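Local coordinates for penicillin binding protein 2X (Streptococcus thermophilus, PDB 5U47) that probably forms peptide cross-links between neighbouring glycan strands of septal peptidoglycan as a transpeptidase of the cell-division machinery, and binds penicillin, at residues Glu120-Thr125 against Met134-Thr139; Ala191-Asp196 against Thr201-Glu206. The protein carries 1 engineered substitution. All blocks are in the same frame, centred on the assembly; numbering follows the deposited sequence.

Overall arrangement
Both contacts belong to the PBP dimerisation domain, each centred about 41 Å from the centre of the chain, and neither includes residues of the transpeptidase domain. Contact 1 packs helix 116-128 on strand 134-143; contact 2 folds the loop between strands 189-192 and 207-210. Their centres are 15 Å apart, and E137 of strand 134-143 bridges them. Its OE2 lies 2.6 Å from Y193 OH in a probable hydrogen bond, while its side chain packs on L203, with E137 CD 3.9 Å from L203 CD2. The junction also brings like charges close together, E137 OE1 and E206 OE1 being 2.8 Å apart. Two residues earlier on the same strand, A135 CB packs 3.8 Å from G204 O.

Contact 1 of 2, residues Glu120-Thr125 against Met134-Thr139; sequences EDLEKT and MAFEAT
F136 reaches L122 and E123 because its chi1 of -63° sets the ring beside its own backbone N, anti to the carbonyl carbon, and sends it from the strand toward the helix. L122 and E123 adopt the same first-torsion class, and the outer end of the ring meets both of these consecutive residues. L122 crosses F136 at about a right angle: its CB is 3.8 Å from F136 CZ, and its CD1 branch is 3.9 Å from F136 CE1. E123 instead slides past the ring in the opposite direction, touching through its aliphatic stem, with E123 CG 3.5 Å from F136 CE2. Beyond CG its chain is extended, and the carboxylate plane stands 89° from the ring plane. No hydrogen bond joins the segments, and only 137 Å² is buried, so the evidence points to a small apolar contact made by side chains. The backbones stay well apart, the nearest CA atoms being those of E123 and M134 at 8.1 Å. L122 also packs on I81 and K85 of helix 72-86, and F136 on I52 of strand 42-55, whose backbone pairs with A135, E137 and T139. The contact is thus layered alpha/beta packing, a helix laid against an antiparallel strand pair, with F136 making the contact between these two segments.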
ATOM      1  N   GLU A 120     -24.741 -21.977 -21.499  1.00 45.29           N
ATOM      2  CA  GLU A 120     -24.426 -23.235 -22.196  1.00 45.87           C
ATOM      3  C   GLU A 120     -25.651 -24.147 -22.331  1.00 45.90           C
ATOM      4  O   GLU A 120     -25.840 -24.790 -23.351  1.00 44.78           O
ATOM      5  CB  GLU A 120     -23.273 -23.969 -21.490  1.00 47.56           C
ATOM      6  CG  GLU A 120     -21.912 -23.312 -21.697  1.00 47.99           C
ATOM      7  CD  GLU A 120     -21.432 -23.446 -23.124  1.00 49.88           C
ATOM      8  OE1 GLU A 120     -21.417 -24.593 -23.629  1.00 52.81           O
ATOM      9  OE2 GLU A 120     -21.072 -22.415 -23.736  1.00 47.87           O
ATOM     10  N   ASP A 121     -26.471 -24.191 -21.289  1.00 47.51           N
ATOM     11  CA  ASP A 121     -27.706 -24.967 -21.288  1.00 48.05           C
ATOM     12  C   ASP A 121     -28.653 -24.360 -22.331  1.00 47.03           C
ATOM     13  O   ASP A 121     -29.143 -25.072 -23.216  1.00 45.38           O
ATOM     14  CB  ASP A 121     -28.326 -24.961 -19.874  1.00 49.79           C
ATOM     15  CG  ASP A 121     -29.580 -25.814 -19.765  1.00 52.00           C
ATOM     16  OD1 ASP A 121     -30.004 -26.433 -20.751  1.00 53.84           O
ATOM     17  OD2 ASP A 121     -30.153 -25.863 -18.663  1.00 55.70           O
ATOM     18  N   LEU A 122     -28.880 -23.046 -22.246  1.00 46.68           N
ATOM     19  CA  LEU A 122     -29.731 -22.340 -23.226  1.00 47.19           C
ATOM     20  C   LEU A 122     -29.263 -22.575 -24.660  1.00 48.14           C
ATOM     21  O   LEU A 122     -30.082 -22.858 -25.528  1.00 48.68           O
ATOM     22  CB  LEU A 122     -29.780 -20.826 -22.967  1.00 48.30           C
ATOM     23  CG  LEU A 122     -30.720 -20.259 -21.898  1.00 49.32           C
ATOM     24  CD1 LEU A 122     -30.386 -18.807 -21.593  1.00 48.19           C
ATOM     25  CD2 LEU A 122     -32.164 -20.369 -22.345  1.00 50.56           C
ATOM     26  N   GLU A 123     -27.959 -22.447 -24.910  1.00 49.35           N
ATOM     27  CA  GLU A 123     -27.422 -22.674 -26.264  1.00 52.29           C
ATOM     28  C   GLU A 123     -27.741 -24.073 -26.767  1.00 53.66           C
ATOM     29  O   GLU A 123     -28.209 -24.235 -27.889  1.00 50.95           O
ATOM     30  CB  GLU A 123     -25.916 -22.455 -26.336  1.00 53.36           C
ATOM     31  CG  GLU A 123     -25.492 -21.007 -26.499  1.00 56.98           C
ATOM     32  CD  GLU A 123     -24.018 -20.881 -26.865  1.00 57.44           C
ATOM     33  OE1 GLU A 123     -23.181 -21.550 -26.224  1.00 62.26           O
ATOM     34  OE2 GLU A 123     -23.701 -20.109 -27.790  1.00 56.49           O
ATOM     35  N   LYS A 124     -27.489 -25.075 -25.925  1.00 56.23           N
ATOM     36  CA  LYS A 124     -27.777 -26.467 -26.274  1.00 58.32           C
ATOM     37  C   LYS A 124     -29.258 -26.650 -26.585  1.00 56.16           C
ATOM     38  O   LYS A 124     -29.617 -27.405 -27.483  1.00 54.14           O
ATOM     39  CB  LYS A 124     -27.364 -27.419 -25.140  1.00 61.24           C
ATOM     40  CG  LYS A 124     -27.589 -28.892 -25.463  1.00 64.98           C
ATOM     41  CD  LYS A 124     -27.107 -29.814 -24.354  1.00 68.16           C
ATOM     42  CE  LYS A 124     -27.377 -31.267 -24.725  1.00 72.77           C
ATOM     43  NZ  LYS A 124     -26.904 -32.228 -23.687  1.00 75.93           N
ATOM     44  N   THR A 125     -30.104 -25.941 -25.845  1.00 55.19           N
ATOM     45  CA  THR A 125     -31.550 -26.028 -26.030  1.00 56.40           C
ATOM     46  C   THR A 125     -31.985 -25.462 -27.389  1.00 54.06           C
ATOM     47  O   THR A 125     -32.823 -26.055 -28.056  1.00 56.59           O
ATOM     48  CB  THR A 125     -32.295 -25.339 -24.858  1.00 57.22           C
ATOM     49  OG1 THR A 125     -31.828 -25.881 -23.614  1.00 56.59           O
ATOM     50  CG2 THR A 125     -33.787 -25.553 -24.945  1.00 58.05           C
ATOM     51  N   MET A 134     -30.411 -16.692 -31.836  1.00 41.21           N
ATOM     52  CA  MET A 134     -30.211 -16.346 -30.413  1.00 42.32           C
ATOM     53  C   MET A 134     -28.720 -16.194 -30.191  1.00 40.76           C
ATOM     54  O   MET A 134     -27.934 -16.956 -30.754  1.00 43.25           O
ATOM     55  CB  MET A 134     -30.798 -17.419 -29.490  1.00 43.01           C
ATOM     56  CG  MET A 134     -32.281 -17.700 -29.744  1.00 44.01           C
ATOM     57  SD  MET A 134     -33.359 -16.257 -29.546  1.00 43.88           S
ATOM     58  CE  MET A 134     -33.145 -15.902 -27.796  1.00 45.02           C
ATOM     59  N   ALA A 135     -28.318 -15.205 -29.400  1.00 40.12           N
ATOM     60  CA  ALA A 135     -26.896 -14.962 -29.183  1.00 39.32           C
ATOM     61  C   ALA A 135     -26.629 -14.432 -27.793  1.00 39.38           C
ATOM     62  O   ALA A 135     -27.539 -13.959 -27.110  1.00 40.10           O
ATOM     63  CB  ALA A 135     -26.360 -14.009 -30.248  1.00 39.85           C
ATOM     64  N   PHE A 136     -25.368 -14.501 -27.377  1.00 39.55           N
ATOM     65  CA  PHE A 136     -24.978 -14.057 -26.037  1.00 38.69           C
ATOM     66  C   PHE A 136     -23.760 -13.143 -26.085  1.00 37.30           C
ATOM     67  O   PHE A 136     -22.793 -13.446 -26.792  1.00 35.34           O
ATOM     68  CB  PHE A 136     -24.679 -15.265 -25.160  1.00 39.52           C
ATOM     69  CG  PHE A 136     -25.866 -16.167 -24.943  1.00 41.10           C
ATOM     70  CD1 PHE A 136     -26.731 -15.955 -23.880  1.00 42.02           C
ATOM     71  CD2 PHE A 136     -26.117 -17.232 -25.804  1.00 43.22           C
ATOM     72  CE1 PHE A 136     -27.823 -16.788 -23.669  1.00 43.20           C
ATOM     73  CE2 PHE A 136     -27.209 -18.067 -25.603  1.00 43.94           C
ATOM     74  CZ  PHE A 136     -28.059 -17.845 -24.530  1.00 44.15           C
ATOM     75  N   GLU A 137     -23.825 -12.022 -25.355  1.00 36.31           N
ATOM     76  CA  GLU A 137     -22.696 -11.089 -25.256  1.00 37.42           C
ATOM     77  C   GLU A 137     -22.169 -11.158 -23.824  1.00 36.59           C
ATOM     78  O   GLU A 137     -22.942 -11.092 -22.848  1.00 34.58           O
ATOM     79  CB  GLU A 137     -23.093  -9.648 -25.628  1.00 38.59           C
ATOM     80  CG  GLU A 137     -21.945  -8.603 -25.685  1.00 38.86           C
ATOM     81  CD  GLU A 137     -20.949  -8.762 -26.859  1.00 40.96           C
ATOM     82  OE1 GLU A 137     -21.158  -9.637 -27.729  1.00 41.67           O
ATOM     83  OE2 GLU A 137     -19.936  -7.995 -26.915  1.00 39.85           O
ATOM     84  N   ALA A 138     -20.858 -11.324 -23.718  1.00 36.06           N
ATOM     85  CA  ALA A 138     -20.176 -11.396 -22.437  1.00 37.23           C
ATOM     86  C   ALA A 138     -20.063 -10.015 -21.808  1.00 37.68           C
ATOM     87  O   ALA A 138     -19.793  -9.028 -22.494  1.00 36.93           O
ATOM     88  CB  ALA A 138     -18.790 -11.993 -22.608  1.00 36.67           C
ATOM     89  N   THR A 139     -20.308  -9.955 -20.504  1.00 38.54           N
ATOM     90  CA  THR A 139     -20.152  -8.732 -19.732  1.00 39.69           C
ATOM     91  C   THR A 139     -19.320  -9.127 -18.511  1.00 39.50           C
ATOM     92  O   THR A 139     -19.683 -10.039 -17.757  1.00 39.48           O
ATOM     93  CB  THR A 139     -21.491  -8.113 -19.300  1.00 40.60           C
ATOM     94  OG1 THR A 139     -22.222  -9.059 -18.517  1.00 45.92           O
ATOM     95  CG2 THR A 139     -22.309  -7.705 -20.510  1.00 41.61           C
TER

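Contact 2 of 2, residues Ala191-Asp196 against Thr201-Glu206; sequences AIYEKD and TLLGTE
Y193 and E194 meet T201-E206 where the loop between strands 189-192 and 207-210 doubles back, a hairpin-like excursion containing a type II beta turn from L202 to T205. G204 occupies the third position of that turn, with the positive phi expected there.

The backbone evidence for the fold-back is a single bridge between K195 and T201, whose CA atoms are 4.6 Å apart. Beside it, L202 N donates to E194 O at 2.8 Å, nearly straight at 165°.

A hydroxyl supplies the second polar tie. T205 OG1 sits between its backbone N and carbonyl carbon (chi1 58°), where it accepts from E194 N at 3.2 Å and donates to L202 O. One side chain therefore links the turn's first residue to the opposing segment. The E194 side chain passes T205 obliquely, and its OE2 is hydrogen-bonded to Y60 OH, while G204 N donates to E137 OE1.

Apolar contacts gather round the Y193 ring and L202. E206 CG lies over one face as a CH-pi contact, but its modelled spacing is too short for carbons, so its exact position is doubtful. T201 CG2, on the opposite side of the ring plane, approaches obliquely, 3.3 Å from Y193 CD2. L203 CD2 adds a looser touch on Y193 CE2 at 4.1 Å. L202 lays CG and CD1 along the E194-K195 backbone, CD1 being 4.0 Å from E194 CB, and also packs on Y103.

L202 O completes the set at the ring's edge: it lies near the ring plane, 3.5 Å from Y193 CD2, while the T205 hydroxyl donates to it from 40° out of the plane of the L202 carbonyl.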
ATOM      1  N   ALA A 191     -12.105  -7.977 -32.694  1.00 36.67           N
ATOM      2  CA  ALA A 191     -13.123  -8.783 -33.345  1.00 38.56           C
ATOM      3  C   ALA A 191     -13.925  -7.968 -34.341  1.00 38.52           C
ATOM      4  O   ALA A 191     -13.965  -6.732 -34.285  1.00 38.53           O
ATOM      5  CB  ALA A 191     -14.055  -9.396 -32.316  1.00 39.38           C
ATOM      6  N   ILE A 192     -14.549  -8.678 -35.266  1.00 39.59           N
ATOM      7  CA  ILE A 192     -15.424  -8.081 -36.246  1.00 41.42           C
ATOM      8  C   ILE A 192     -16.833  -8.463 -35.821  1.00 41.04           C
ATOM      9  O   ILE A 192     -17.189  -9.638 -35.804  1.00 40.96           O
ATOM     10  CB  ILE A 192     -15.157  -8.606 -37.676  1.00 41.98           C
ATOM     11  CG1 ILE A 192     -13.715  -8.309 -38.081  1.00 43.02           C
ATOM     12  CG2 ILE A 192     -16.133  -7.981 -38.660  1.00 44.00           C
ATOM     13  CD1 ILE A 192     -13.311  -8.905 -39.413  1.00 44.05           C
ATOM     14  N   TYR A 193     -17.613  -7.471 -35.435  1.00 42.52           N
ATOM     15  CA  TYR A 193     -19.012  -7.704 -35.102  1.00 44.72           C
ATOM     16  C   TYR A 193     -19.786  -7.462 -36.352  1.00 45.93           C
ATOM     17  O   TYR A 193     -19.368  -6.677 -37.178  1.00 47.18           O
ATOM     18  CB  TYR A 193     -19.509  -6.698 -34.070  1.00 45.04           C
ATOM     19  CG  TYR A 193     -19.099  -6.956 -32.659  1.00 43.23           C
ATOM     20  CD1 TYR A 193     -17.772  -6.844 -32.258  1.00 43.07           C
ATOM     21  CD2 TYR A 193     -20.053  -7.268 -31.690  1.00 43.86           C
ATOM     22  CE1 TYR A 193     -17.402  -7.069 -30.936  1.00 41.33           C
ATOM     23  CE2 TYR A 193     -19.695  -7.468 -30.371  1.00 42.21           C
ATOM     24  CZ  TYR A 193     -18.369  -7.380 -30.002  1.00 41.49           C
ATOM     25  OH  TYR A 193     -18.021  -7.604 -28.695  1.00 41.61           O
ATOM     26  N   GLU A 194     -20.913  -8.141 -36.494  1.00 48.65           N
ATOM     27  CA  GLU A 194     -21.812  -7.876 -37.602  1.00 51.25           C
ATOM     28  C   GLU A 194     -22.558  -6.586 -37.245  1.00 52.69           C
ATOM     29  O   GLU A 194     -22.729  -6.270 -36.060  1.00 49.54           O
ATOM     30  CB  GLU A 194     -22.777  -9.042 -37.802  1.00 53.22           C
ATOM     31  CG  GLU A 194     -22.086 -10.338 -38.205  1.00 54.25           C
ATOM     32  CD  GLU A 194     -23.026 -11.527 -38.281  1.00 57.27           C
ATOM     33  OE1 GLU A 194     -22.904 -12.322 -39.237  1.00 64.19           O
ATOM     34  OE2 GLU A 194     -23.899 -11.665 -37.407  1.00 57.65           O
ATOM     35  N   LYS A 195     -22.951  -5.826 -38.270  1.00 55.48           N
ATOM     36  CA  LYS A 195     -23.673  -4.567 -38.097  1.00 58.51           C
ATOM     37  C   LYS A 195     -24.957  -4.576 -38.916  1.00 61.65           C
ATOM     38  O   LYS A 195     -25.047  -5.273 -39.927  1.00 59.19           O
ATOM     39  CB  LYS A 195     -22.827  -3.348 -38.536  1.00 60.37           C
ATOM     40  CG  LYS A 195     -21.607  -3.018 -37.670  1.00 62.29           C
ATOM     41  CD  LYS A 195     -20.336  -3.747 -38.095  1.00 62.83           C
ATOM     42  CE  LYS A 195     -19.269  -3.730 -36.993  1.00 61.17           C
ATOM     43  NZ  LYS A 195     -18.892  -2.376 -36.498  1.00 61.52           N
ATOM     44  N   ASP A 196     -25.955  -3.818 -38.463  1.00 64.97           N
ATOM     45  CA  ASP A 196     -27.188  -3.645 -39.249  1.00 71.69           C
ATOM     46  C   ASP A 196     -26.862  -2.635 -40.366  1.00 75.99           C
ATOM     47  O   ASP A 196     -25.736  -2.131 -40.421  1.00 75.52           O
ATOM     48  CB  ASP A 196     -28.376  -3.197 -38.373  1.00 73.28           C
ATOM     49  CG  ASP A 196     -28.107  -1.914 -37.590  1.00 75.33           C
ATOM     50  OD1 ASP A 196     -27.042  -1.289 -37.771  1.00 78.50           O
ATOM     51  OD2 ASP A 196     -28.970  -1.540 -36.770  1.00 76.26           O
ATOM     52  N   THR A 201     -23.776  -1.901 -34.023  1.00 59.16           N
ATOM     53  CA  THR A 201     -23.228  -3.218 -33.706  1.00 55.84           C
ATOM     54  C   THR A 201     -24.278  -4.231 -33.231  1.00 53.26           C
ATOM     55  O   THR A 201     -25.059  -3.933 -32.337  1.00 54.70           O
ATOM     56  CB  THR A 201     -22.161  -3.089 -32.593  1.00 55.23           C
ATOM     57  OG1 THR A 201     -21.152  -2.170 -33.012  1.00 56.77           O
ATOM     58  CG2 THR A 201     -21.511  -4.424 -32.287  1.00 54.49           C
ATOM     59  N   LEU A 202     -24.285  -5.420 -33.842  1.00 51.66           N
ATOM     60  CA  LEU A 202     -25.171  -6.518 -33.447  1.00 50.44           C
ATOM     61  C   LEU A 202     -24.392  -7.312 -32.413  1.00 48.44           C
ATOM     62  O   LEU A 202     -23.323  -7.828 -32.712  1.00 48.01           O
ATOM     63  CB  LEU A 202     -25.516  -7.417 -34.634  1.00 51.30           C
ATOM     64  CG  LEU A 202     -26.225  -6.765 -35.826  1.00 54.09           C
ATOM     65  CD1 LEU A 202     -26.493  -7.794 -36.913  1.00 54.42           C
ATOM     66  CD2 LEU A 202     -27.528  -6.104 -35.391  1.00 56.07           C
ATOM     67  N   LEU A 203     -24.917  -7.406 -31.196  1.00 47.20           N
ATOM     68  CA  LEU A 203     -24.208  -8.089 -30.117  1.00 45.40           C
ATOM     69  C   LEU A 203     -24.329  -9.617 -30.173  1.00 44.50           C
ATOM     70  O   LEU A 203     -25.330 -10.170 -30.654  1.00 42.92           O
ATOM     71  CB  LEU A 203     -24.661  -7.539 -28.763  1.00 46.62           C
ATOM     72  CG  LEU A 203     -24.378  -6.041 -28.548  1.00 47.55           C
ATOM     73  CD1 LEU A 203     -25.060  -5.532 -27.289  1.00 48.42           C
ATOM     74  CD2 LEU A 203     -22.882  -5.747 -28.506  1.00 47.93           C
ATOM     75  N   GLY A 204     -23.267 -10.281 -29.707  1.00 42.12           N
ATOM     76  CA  GLY A 204     -23.193 -11.741 -29.668  1.00 42.66           C
ATOM     77  C   GLY A 204     -22.798 -12.439 -30.962  1.00 45.10           C
ATOM     78  O   GLY A 204     -22.640 -13.658 -30.974  1.00 45.63           O
ATOM     79  N   THR A 205     -22.589 -11.665 -32.027  1.00 45.95           N
ATOM     80  CA  THR A 205     -22.267 -12.197 -33.359  1.00 48.81           C
ATOM     81  C   THR A 205     -20.782 -12.257 -33.722  1.00 49.62           C
ATOM     82  O   THR A 205     -20.438 -12.779 -34.781  1.00 50.02           O
ATOM     83  CB  THR A 205     -22.935 -11.313 -34.440  1.00 49.90           C
ATOM     84  OG1 THR A 205     -22.476  -9.951 -34.302  1.00 51.21           O
ATOM     85  CG2 THR A 205     -24.430 -11.373 -34.314  1.00 50.41           C
ATOM     86  N   GLU A 206     -19.943 -11.670 -32.868  1.00 51.12           N
ATOM     87  CA  GLU A 206     -18.471 -11.589 -33.042  1.00 53.21           C
ATOM     88  C   GLU A 206     -17.734 -12.757 -33.623  1.00 51.51           C
ATOM     89  O   GLU A 206     -18.047 -13.915 -33.349  1.00 50.58           O
ATOM     90  CB  GLU A 206     -17.731 -11.404 -31.688  1.00 53.60           C
ATOM     91  CG  GLU A 206     -18.241 -10.329 -30.796  1.00 57.09           C
ATOM     92  CD  GLU A 206     -19.476 -10.754 -30.038  1.00 59.49           C
ATOM     93  OE1 GLU A 206     -19.338 -11.412 -28.990  1.00 65.54           O
ATOM     94  OE2 GLU A 206     -20.580 -10.401 -30.494  1.00 57.97           O
TER